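Long-range contact in paraflagellar rod component (Trypanosoma cruzi, PDB 6XYB), which is of unknown function but is a conserved kinetoplastid-specific, metal-binding protein, probably a component of the paraflagellar rod: residues P16-V30 with F54-L67. Residues are numbered along the deposited sequence; the frame is centred on the assembly and turned at random.
Sequences PVITMLGSALREETV and FLFYPNPDHWRMEL
M20 and W63 face each other in a hydrogen-bonded pair where strands 17-21 and 62-66 run antiparallel, neighbours inside a six-stranded antiparallel sheet that carries helices 27-36 and 74-90 on one face. I18 with M65 forms the other such pair, its I18 N to M65 O bond 2.8 Å long and nearly straight at 175°. On the helix side the M20 side chain reaches across strand 62-66 to F54. CB lies near the W63 carbonyl, CG comes within 3.9 Å of F54 CE1, and SD stands obliquely to the ring in a Met-aromatic contact. A bend at the last torsion (chi3 -66°) then lays CE over the ring face, 3.7 Å from the F54 centroid, while M65 CB covers the opposite face. An unbranched, flexible methionine suits this reach, and L33 and V9 help to bury it. V30, on the first turn of helix 27-36, is beta-branched and has a methyl for each of two rings: CG1 meets F54 CB at 3.5 Å, and CG2 sits almost squarely above the five-membered ring of W63, 7° off its normal. The broad, flat indole offers two faces to cover, and F56 CD1 lies over the opposite one; the carboxylate end of E27 approaches obliquely, CD 3.7 Å from W63 CH2. The other sheet face is more polar at its P16 end. There R64, long and extended, turns one flat guanidinium face to V17 CG1 and still reaches E66, its NH2 forming a salt bridge with the anti lone pair of OE1 at 3.3 Å.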
ATOM      1  N   PRO C  16       3.217 -16.227  12.735  1.00 23.70           N
ATOM      2  CA  PRO C  16       3.704 -14.855  12.594  1.00 22.31           C
ATOM      3  C   PRO C  16       5.232 -14.800  12.549  1.00 20.29           C
ATOM      4  O   PRO C  16       5.930 -15.190  13.479  1.00 23.51           O
ATOM      5  CB  PRO C  16       3.154 -14.065  13.769  1.00 24.26           C
ATOM      6  CG  PRO C  16       2.480 -15.074  14.683  1.00 29.73           C
ATOM      7  CD  PRO C  16       2.501 -16.432  14.003  1.00 29.49           C
ATOM      8  N   VAL C  17       5.750 -14.266  11.430  1.00 15.47           N
ATOM      9  CA  VAL C  17       7.233 -14.124  11.249  1.00 15.23           C
ATOM     10  C   VAL C  17       7.482 -12.693  10.793  1.00 14.17           C
ATOM     11  O   VAL C  17       6.918 -12.271   9.746  1.00 15.53           O
ATOM     12  CB  VAL C  17       7.870 -15.119  10.259  1.00 18.39           C
ATOM     13  CG1 VAL C  17       9.365 -14.817  10.153  1.00 21.26           C
ATOM     14  CG2 VAL C  17       7.557 -16.570  10.670  1.00 23.10           C
ATOM     15  N   ILE C  18       8.272 -11.978  11.565  1.00 14.59           N
ATOM     16  CA  ILE C  18       8.558 -10.562  11.278  1.00 14.83           C
ATOM     17  C   ILE C  18      10.044 -10.460  10.913  1.00 12.74           C
ATOM     18  O   ILE C  18      10.916 -10.928  11.647  1.00 15.08           O
ATOM     19  CB  ILE C  18       8.236  -9.654  12.473  1.00 15.16           C
ATOM     20  CG1 ILE C  18       6.764  -9.761  12.875  1.00 21.04           C
ATOM     21  CG2 ILE C  18       8.686  -8.221  12.157  1.00 17.14           C
ATOM     22  CD1 ILE C  18       6.487  -9.339  14.272  1.00 24.67           C
ATOM     23  N   THR C  19      10.352  -9.848   9.772  1.00 13.90           N
ATOM     24  CA  THR C  19      11.724  -9.606   9.307  1.00 14.72           C
ATOM     25  C   THR C  19      11.937  -8.099   9.124  1.00 12.49           C
ATOM     26  O   THR C  19      11.023  -7.416   8.641  1.00 15.11           O
ATOM     27  CB  THR C  19      12.008 -10.384   8.031  1.00 14.84           C
ATOM     28  OG1 THR C  19      10.997 -10.210   7.054  1.00 16.93           O
ATOM     29  CG2 THR C  19      12.133 -11.863   8.262  1.00 17.62           C
ATOM     30  N   MET C  20      13.131  -7.631   9.442  1.00 13.88           N
ATOM     31  CA  MET C  20      13.486  -6.214   9.337  1.00 12.79           C
ATOM     32  C   MET C  20      14.786  -6.091   8.583  1.00 15.00           C
ATOM     33  O   MET C  20      15.770  -6.714   8.991  1.00 16.49           O
ATOM     34  CB  MET C  20      13.604  -5.621  10.748  1.00 16.50           C
ATOM     35  CG  MET C  20      12.394  -5.895  11.597  1.00 16.19           C
ATOM     36  SD  MET C  20      12.205  -4.821  12.995  1.00 23.12           S
ATOM     37  CE  MET C  20      13.564  -5.262  13.965  1.00 19.60           C
ATOM     38  N   LEU C  21      14.778  -5.327   7.488  1.00 15.61           N
ATOM     39  CA  LEU C  21      15.959  -5.074   6.629  1.00 15.45           C
ATOM     40  C   LEU C  21      16.249  -3.596   6.618  1.00 15.21           C
ATOM     41  O   LEU C  21      15.372  -2.811   6.574  1.00 16.69           O
ATOM     42  CB  LEU C  21      15.675  -5.505   5.196  1.00 19.13           C
ATOM     43  CG  LEU C  21      15.597  -6.976   4.860  1.00 21.39           C
ATOM     44  CD1 LEU C  21      14.281  -7.538   5.341  1.00 23.81           C
ATOM     45  CD2 LEU C  21      15.778  -7.139   3.347  1.00 24.79           C
ATOM     46  N   GLY C  22      17.526  -3.259   6.616  1.00 18.80           N
ATOM     47  CA  GLY C  22      17.985  -1.870   6.586  1.00 19.66           C
ATOM     48  C   GLY C  22      19.347  -1.732   7.240  1.00 22.67           C
ATOM     49  O   GLY C  22      19.438  -2.120   8.406  1.00 27.29           O
ATOM     50  N   SER C  23      20.355  -1.222   6.522  1.00 25.60           N
ATOM     51  CA  SER C  23      21.771  -1.087   6.978  1.00 32.12           C
ATOM     52  C   SER C  23      21.839  -0.270   8.268  1.00 37.01           C
ATOM     53  O   SER C  23      22.702  -0.580   9.128  1.00 44.08           O
ATOM     54  CB  SER C  23      22.676  -0.473   5.918  1.00 33.10           C
ATOM     55  OG  SER C  23      22.092   0.676   5.300  1.00 40.46           O
ATOM     56  N   ALA C  24      21.043   0.784   8.375  1.00 25.43           N
ATOM     57  CA  ALA C  24      21.089   1.773   9.465  1.00 24.98           C
ATOM     58  C   ALA C  24      20.170   1.436  10.639  1.00 25.39           C
ATOM     59  O   ALA C  24      20.053   2.278  11.554  1.00 29.21           O
ATOM     60  CB  ALA C  24      20.738   3.117   8.913  1.00 26.54           C
ATOM     61  N   LEU C  25      19.590   0.249  10.670  1.00 26.77           N
ATOM     62  CA  LEU C  25      18.769  -0.208  11.812  1.00 24.87           C
ATOM     63  C   LEU C  25      19.711  -0.526  12.982  1.00 27.46           C
ATOM     64  O   LEU C  25      20.552  -1.407  12.841  1.00 28.17           O
ATOM     65  CB  LEU C  25      17.959  -1.416  11.325  1.00 28.68           C
ATOM     66  CG  LEU C  25      17.088  -2.089  12.373  1.00 26.71           C
ATOM     67  CD1 LEU C  25      16.092  -1.108  12.977  1.00 28.27           C
ATOM     68  CD2 LEU C  25      16.356  -3.305  11.801  1.00 28.84           C
ATOM     69  N   ARG C  26      19.551   0.164  14.115  1.00 22.77           N
ATOM     70  CA  ARG C  26      20.420  -0.061  15.265  1.00 25.00           C
ATOM     71  C   ARG C  26      19.849  -1.122  16.214  1.00 24.15           C
ATOM     72  O   ARG C  26      18.608  -1.306  16.267  1.00 24.02           O
ATOM     73  CB  ARG C  26      20.726   1.267  15.959  1.00 26.48           C
ATOM     74  CG  ARG C  26      19.584   1.809  16.780  1.00 25.98           C
ATOM     75  CD  ARG C  26      19.957   3.052  17.490  1.00 27.39           C
ATOM     76  NE  ARG C  26      18.779   3.514  18.204  1.00 29.85           N
ATOM     77  CZ  ARG C  26      18.820   4.261  19.313  1.00 28.24           C
ATOM     78  NH1 ARG C  26      19.979   4.571  19.847  1.00 28.95           N
ATOM     79  NH2 ARG C  26      17.695   4.673  19.878  1.00 28.12           N
ATOM     80  N   GLU C  27      20.731  -1.790  16.978  1.00 24.11           N
ATOM     81  CA  GLU C  27      20.252  -2.891  17.854  1.00 26.90           C
ATOM     82  C   GLU C  27      19.281  -2.313  18.898  1.00 23.65           C
ATOM     83  O   GLU C  27      18.373  -3.030  19.348  1.00 25.61           O
ATOM     84  CB  GLU C  27      21.450  -3.657  18.393  1.00 33.44           C
ATOM     85  CG  GLU C  27      21.032  -5.066  18.815  1.00 53.57           C
ATOM     86  CD  GLU C  27      22.132  -6.082  19.080  1.00 64.52           C
ATOM     87  OE1 GLU C  27      23.279  -5.812  18.683  1.00 65.43           O
ATOM     88  OE2 GLU C  27      21.836  -7.151  19.685  1.00 55.06           O
ATOM     89  N   GLU C  28      19.526  -1.088  19.354  1.00 23.98           N
ATOM     90  CA  GLU C  28      18.662  -0.469  20.389  1.00 25.89           C
ATOM     91  C   GLU C  28      17.214  -0.473  19.856  1.00 25.84           C
ATOM     92  O   GLU C  28      16.285  -0.624  20.657  1.00 26.28           O
ATOM     93  CB  GLU C  28      19.263   0.894  20.778  1.00 32.53           C
ATOM     94  CG  GLU C  28      20.669   0.841  21.435  1.00 34.56           C
ATOM     95  CD  GLU C  28      21.868   0.722  20.492  1.00 36.86           C
ATOM     96  OE1 GLU C  28      21.682   0.475  19.284  1.00 33.44           O
ATOM     97  OE2 GLU C  28      23.019   0.941  20.901  1.00 37.94           O
ATOM     98  N   THR C  29      17.015  -0.232  18.540  1.00 19.71           N
ATOM     99  CA  THR C  29      15.666  -0.128  17.970  1.00 20.74           C
ATOM    100  C   THR C  29      15.017  -1.525  17.920  1.00 19.10           C
ATOM    101  O   THR C  29      13.802  -1.667  18.221  1.00 22.71           O
ATOM    102  CB  THR C  29      15.755   0.465  16.565  1.00 19.93           C
ATOM    103  OG1 THR C  29      16.254   1.789  16.687  1.00 21.80           O
ATOM    104  CG2 THR C  29      14.417   0.460  15.873  1.00 22.61           C
ATOM    105  N   VAL C  30      15.829  -2.518  17.560  1.00 19.41           N
ATOM    106  CA  VAL C  30      15.384  -3.924  17.493  1.00 19.53           C
ATOM    107  C   VAL C  30      14.889  -4.297  18.901  1.00 19.81           C
ATOM    108  O   VAL C  30      13.844  -4.930  19.050  1.00 22.61           O
ATOM    109  CB  VAL C  30      16.523  -4.796  16.951  1.00 19.61           C
ATOM    110  CG1 VAL C  30      16.136  -6.268  17.011  1.00 25.27           C
ATOM    111  CG2 VAL C  30      16.926  -4.384  15.513  1.00 23.13           C
ATOM    112  N   PHE C  54      14.409 -11.124  18.366  1.00 22.04           N
ATOM    113  CA  PHE C  54      14.956 -11.036  17.017  1.00 20.64           C
ATOM    114  C   PHE C  54      16.343 -11.661  16.972  1.00 21.37           C
ATOM    115  O   PHE C  54      17.191 -11.353  17.842  1.00 23.67           O
ATOM    116  CB  PHE C  54      15.033  -9.556  16.623  1.00 20.60           C
ATOM    117  CG  PHE C  54      13.739  -8.963  16.140  1.00 19.28           C
ATOM    118  CD1 PHE C  54      13.286  -9.218  14.852  1.00 20.29           C
ATOM    119  CD2 PHE C  54      13.014  -8.120  16.930  1.00 21.28           C
ATOM    120  CE1 PHE C  54      12.126  -8.658  14.341  1.00 20.70           C
ATOM    121  CE2 PHE C  54      11.856  -7.553  16.436  1.00 21.59           C
ATOM    122  CZ  PHE C  54      11.372  -7.869  15.168  1.00 18.49           C
ATOM    123  N   LEU C  55      16.549 -12.491  15.955  1.00 20.70           N
ATOM    124  CA  LEU C  55      17.852 -13.059  15.582  1.00 19.22           C
ATOM    125  C   LEU C  55      18.379 -12.436  14.294  1.00 19.25           C
ATOM    126  O   LEU C  55      17.598 -12.182  13.394  1.00 19.63           O
ATOM    127  CB  LEU C  55      17.764 -14.577  15.430  1.00 21.54           C
ATOM    128  CG  LEU C  55      17.312 -15.373  16.665  1.00 30.46           C
ATOM    129  CD1 LEU C  55      17.455 -16.877  16.421  1.00 29.12           C
ATOM    130  CD2 LEU C  55      18.064 -14.996  17.933  1.00 38.56           C
ATOM    131  N   PHE C  56      19.706 -12.212  14.259  1.00 21.12           N
ATOM    132  CA  PHE C  56      20.376 -11.620  13.086  1.00 21.88           C
ATOM    133  C   PHE C  56      20.841 -12.700  12.128  1.00 22.76           C
ATOM    134  O   PHE C  56      21.532 -13.642  12.521  1.00 28.20           O
ATOM    135  CB  PHE C  56      21.528 -10.728  13.500  1.00 27.48           C
ATOM    136  CG  PHE C  56      22.214 -10.096  12.336  1.00 27.50           C
ATOM    137  CD1 PHE C  56      21.661  -8.970  11.745  1.00 28.52           C
ATOM    138  CD2 PHE C  56      23.401 -10.618  11.851  1.00 32.59           C
ATOM    139  CE1 PHE C  56      22.320  -8.350  10.707  1.00 27.33           C
ATOM    140  CE2 PHE C  56      24.025 -10.015  10.769  1.00 28.66           C
ATOM    141  CZ  PHE C  56      23.491  -8.874  10.219  1.00 30.90           C
ATOM    142  N   TYR C  57      20.619 -12.468  10.836  1.00 24.20           N
ATOM    143  CA  TYR C  57      21.204 -13.266   9.736  1.00 23.23           C
ATOM    144  C   TYR C  57      21.745 -12.385   8.615  1.00 26.71           C
ATOM    145  O   TYR C  57      21.171 -11.388   8.269  1.00 28.90           O
ATOM    146  CB  TYR C  57      20.128 -14.156   9.120  1.00 23.71           C
ATOM    147  CG  TYR C  57      19.483 -15.187  10.031  1.00 23.00           C
ATOM    148  CD1 TYR C  57      18.405 -14.917  10.861  1.00 26.90           C
ATOM    149  CD2 TYR C  57      19.964 -16.504  10.024  1.00 25.96           C
ATOM    150  CE1 TYR C  57      17.790 -15.915  11.603  1.00 25.89           C
ATOM    151  CE2 TYR C  57      19.376 -17.519  10.763  1.00 24.14           C
ATOM    152  CZ  TYR C  57      18.327 -17.209  11.608  1.00 25.83           C
ATOM    153  OH  TYR C  57      17.810 -18.238  12.332  1.00 28.12           O
ATOM    154  N   PRO C  58      22.934 -12.724   8.062  1.00 34.30           N
ATOM    155  CA  PRO C  58      23.500 -11.976   6.947  1.00 35.47           C
ATOM    156  C   PRO C  58      22.935 -12.423   5.592  1.00 37.84           C
ATOM    157  O   PRO C  58      22.258 -13.452   5.530  1.00 37.19           O
ATOM    158  CB  PRO C  58      24.995 -12.293   7.086  1.00 32.26           C
ATOM    159  CG  PRO C  58      25.001 -13.733   7.607  1.00 38.43           C
ATOM    160  CD  PRO C  58      23.835 -13.769   8.575  1.00 35.67           C
ATOM    161  N   ASN C  59      23.165 -11.602   4.568  1.00 42.18           N
ATOM    162  CA  ASN C  59      23.079 -11.981   3.124  1.00 46.11           C
ATOM    163  C   ASN C  59      21.658 -12.464   2.696  1.00 41.19           C
ATOM    164  O   ASN C  59      21.482 -13.699   2.366  1.00 57.69           O
ATOM    165  CB  ASN C  59      24.160 -13.034   2.835  1.00 52.86           C
ATOM    166  N   PRO C  60      20.614 -11.572   2.734  1.00 34.03           N
ATOM    167  CA  PRO C  60      20.768 -10.157   3.046  1.00 32.85           C
ATOM    168  C   PRO C  60      20.679  -9.985   4.551  1.00 30.14           C
ATOM    169  O   PRO C  60      20.016 -10.765   5.204  1.00 26.45           O
ATOM    170  CB  PRO C  60      19.565  -9.492   2.386  1.00 30.77           C
ATOM    171  CG  PRO C  60      18.468 -10.542   2.480  1.00 30.37           C
ATOM    172  CD  PRO C  60      19.195 -11.878   2.464  1.00 37.13           C
ATOM    173  N   ASP C  61      21.418  -8.998   5.042  1.00 31.01           N
ATOM    174  CA  ASP C  61      21.480  -8.688   6.483  1.00 26.97           C
ATOM    175  C   ASP C  61      20.071  -8.326   6.943  1.00 22.38           C
ATOM    176  O   ASP C  61      19.394  -7.385   6.375  1.00 25.69           O
ATOM    177  CB  ASP C  61      22.435  -7.535   6.790  1.00 31.22           C
ATOM    178  CG  ASP C  61      23.879  -7.809   6.417  1.00 34.71           C
ATOM    179  OD1 ASP C  61      24.226  -8.988   6.167  1.00 33.84           O
ATOM    180  OD2 ASP C  61      24.640  -6.826   6.372  1.00 40.18           O
ATOM    181  N   HIS C  62      19.613  -9.017   7.982  1.00 22.46           N
ATOM    182  CA  HIS C  62      18.291  -8.728   8.570  1.00 18.19           C
ATOM    183  C   HIS C  62      18.144  -9.350   9.951  1.00 17.23           C
ATOM    184  O   HIS C  62      18.928 -10.233  10.338  1.00 19.06           O
ATOM    185  CB  HIS C  62      17.158  -9.226   7.618  1.00 19.27           C
ATOM    186  CG  HIS C  62      16.983 -10.724   7.641  1.00 19.82           C
ATOM    187  ND1 HIS C  62      17.843 -11.580   7.053  1.00 24.07           N
ATOM    188  CD2 HIS C  62      16.005 -11.494   8.182  1.00 18.94           C
ATOM    189  CE1 HIS C  62      17.428 -12.799   7.210  1.00 23.33           C
ATOM    190  NE2 HIS C  62      16.335 -12.801   7.963  1.00 21.57           N
ATOM    191  N   TRP C  63      17.076  -8.924  10.625  1.00 17.12           N
ATOM    192  CA  TRP C  63      16.604  -9.439  11.914  1.00 17.36           C
ATOM    193  C   TRP C  63      15.280 -10.160  11.703  1.00 16.76           C
ATOM    194  O   TRP C  63      14.391  -9.675  10.982  1.00 18.59           O
ATOM    195  CB  TRP C  63      16.439  -8.286  12.888  1.00 19.37           C
ATOM    196  CG  TRP C  63      17.741  -7.617  13.169  1.00 20.93           C
ATOM    197  CD1 TRP C  63      18.286  -6.533  12.526  1.00 24.16           C
ATOM    198  CD2 TRP C  63      18.641  -7.938  14.244  1.00 22.86           C
ATOM    199  NE1 TRP C  63      19.449  -6.143  13.164  1.00 24.17           N
ATOM    200  CE2 TRP C  63      19.692  -6.982  14.224  1.00 26.49           C
ATOM    201  CE3 TRP C  63      18.602  -8.851  15.328  1.00 21.91           C
ATOM    202  CZ2 TRP C  63      20.746  -7.012  15.156  1.00 30.31           C
ATOM    203  CZ3 TRP C  63      19.662  -8.889  16.224  1.00 24.87           C
ATOM    204  CH2 TRP C  63      20.705  -7.956  16.163  1.00 30.19           C
ATOM    205  N   ARG C  64      15.142 -11.316  12.339  1.00 17.92           N
ATOM    206  CA  ARG C  64      13.962 -12.172  12.221  1.00 15.94           C
ATOM    207  C   ARG C  64      13.409 -12.565  13.578  1.00 16.49           C
ATOM    208  O   ARG C  64      14.168 -13.051  14.433  1.00 18.25           O
ATOM    209  CB  ARG C  64      14.308 -13.467  11.502  1.00 16.51           C
ATOM    210  CG  ARG C  64      13.111 -14.405  11.344  1.00 18.47           C
ATOM    211  CD  ARG C  64      13.571 -15.732  10.822  1.00 23.70           C
ATOM    212  NE  ARG C  64      12.495 -16.641  10.545  1.00 23.75           N
ATOM    213  CZ  ARG C  64      11.894 -17.418  11.448  1.00 26.15           C
ATOM    214  NH1 ARG C  64      12.195 -17.369  12.746  1.00 31.62           N
ATOM    215  NH2 ARG C  64      10.967 -18.249  11.038  1.00 31.24           N
ATOM    216  N   MET C  65      12.120 -12.385  13.753  1.00 16.03           N
ATOM    217  CA  MET C  65      11.405 -12.854  14.963  1.00 17.53           C
ATOM    218  C   MET C  65      10.232 -13.738  14.551  1.00 17.72           C
ATOM    219  O   MET C  65       9.398 -13.300  13.749  1.00 18.65           O
ATOM    220  CB  MET C  65      10.904 -11.691  15.838  1.00 20.46           C
ATOM    221  CG  MET C  65       9.868 -12.082  16.903  1.00 26.26           C
ATOM    222  SD  MET C  65       9.119 -10.554  17.693  1.00 31.28           S
ATOM    223  CE  MET C  65      10.519 -10.355  18.729  1.00 24.50           C
ATOM    224  N   GLU C  66      10.084 -14.909  15.175  1.00 22.55           N
ATOM    225  CA  GLU C  66       8.798 -15.619  15.087  1.00 23.40           C
ATOM    226  C   GLU C  66       8.077 -15.533  16.436  1.00 25.93           C
ATOM    227  O   GLU C  66       8.697 -15.901  17.444  1.00 27.84           O
ATOM    228  CB  GLU C  66       8.972 -17.060  14.640  1.00 28.10           C
ATOM    229  CG  GLU C  66       7.639 -17.790  14.502  1.00 30.16           C
ATOM    230  CD  GLU C  66       7.745 -19.195  13.903  1.00 36.91           C
ATOM    231  OE1 GLU C  66       8.603 -19.394  13.024  1.00 43.28           O
ATOM    232  OE2 GLU C  66       6.947 -20.080  14.294  1.00 40.95           O
ATOM    233  N   LEU C  67       6.803 -15.133  16.450  1.00 27.66           N
ATOM    234  CA  LEU C  67       5.959 -15.160  17.702  1.00 30.77           C
ATOM    235  C   LEU C  67       5.519 -16.605  18.013  1.00 41.40           C
ATOM    236  O   LEU C  67       5.139 -17.360  17.097  1.00 44.71           O
ATOM    237  CB  LEU C  67       4.742 -14.235  17.595  1.00 34.70           C
ATOM    238  CG  LEU C  67       4.945 -12.831  17.033  1.00 34.36           C
ATOM    239  CD1 LEU C  67       3.619 -12.117  16.920  1.00 31.49           C
ATOM    240  CD2 LEU C  67       5.928 -12.026  17.843  1.00 31.93           C
TER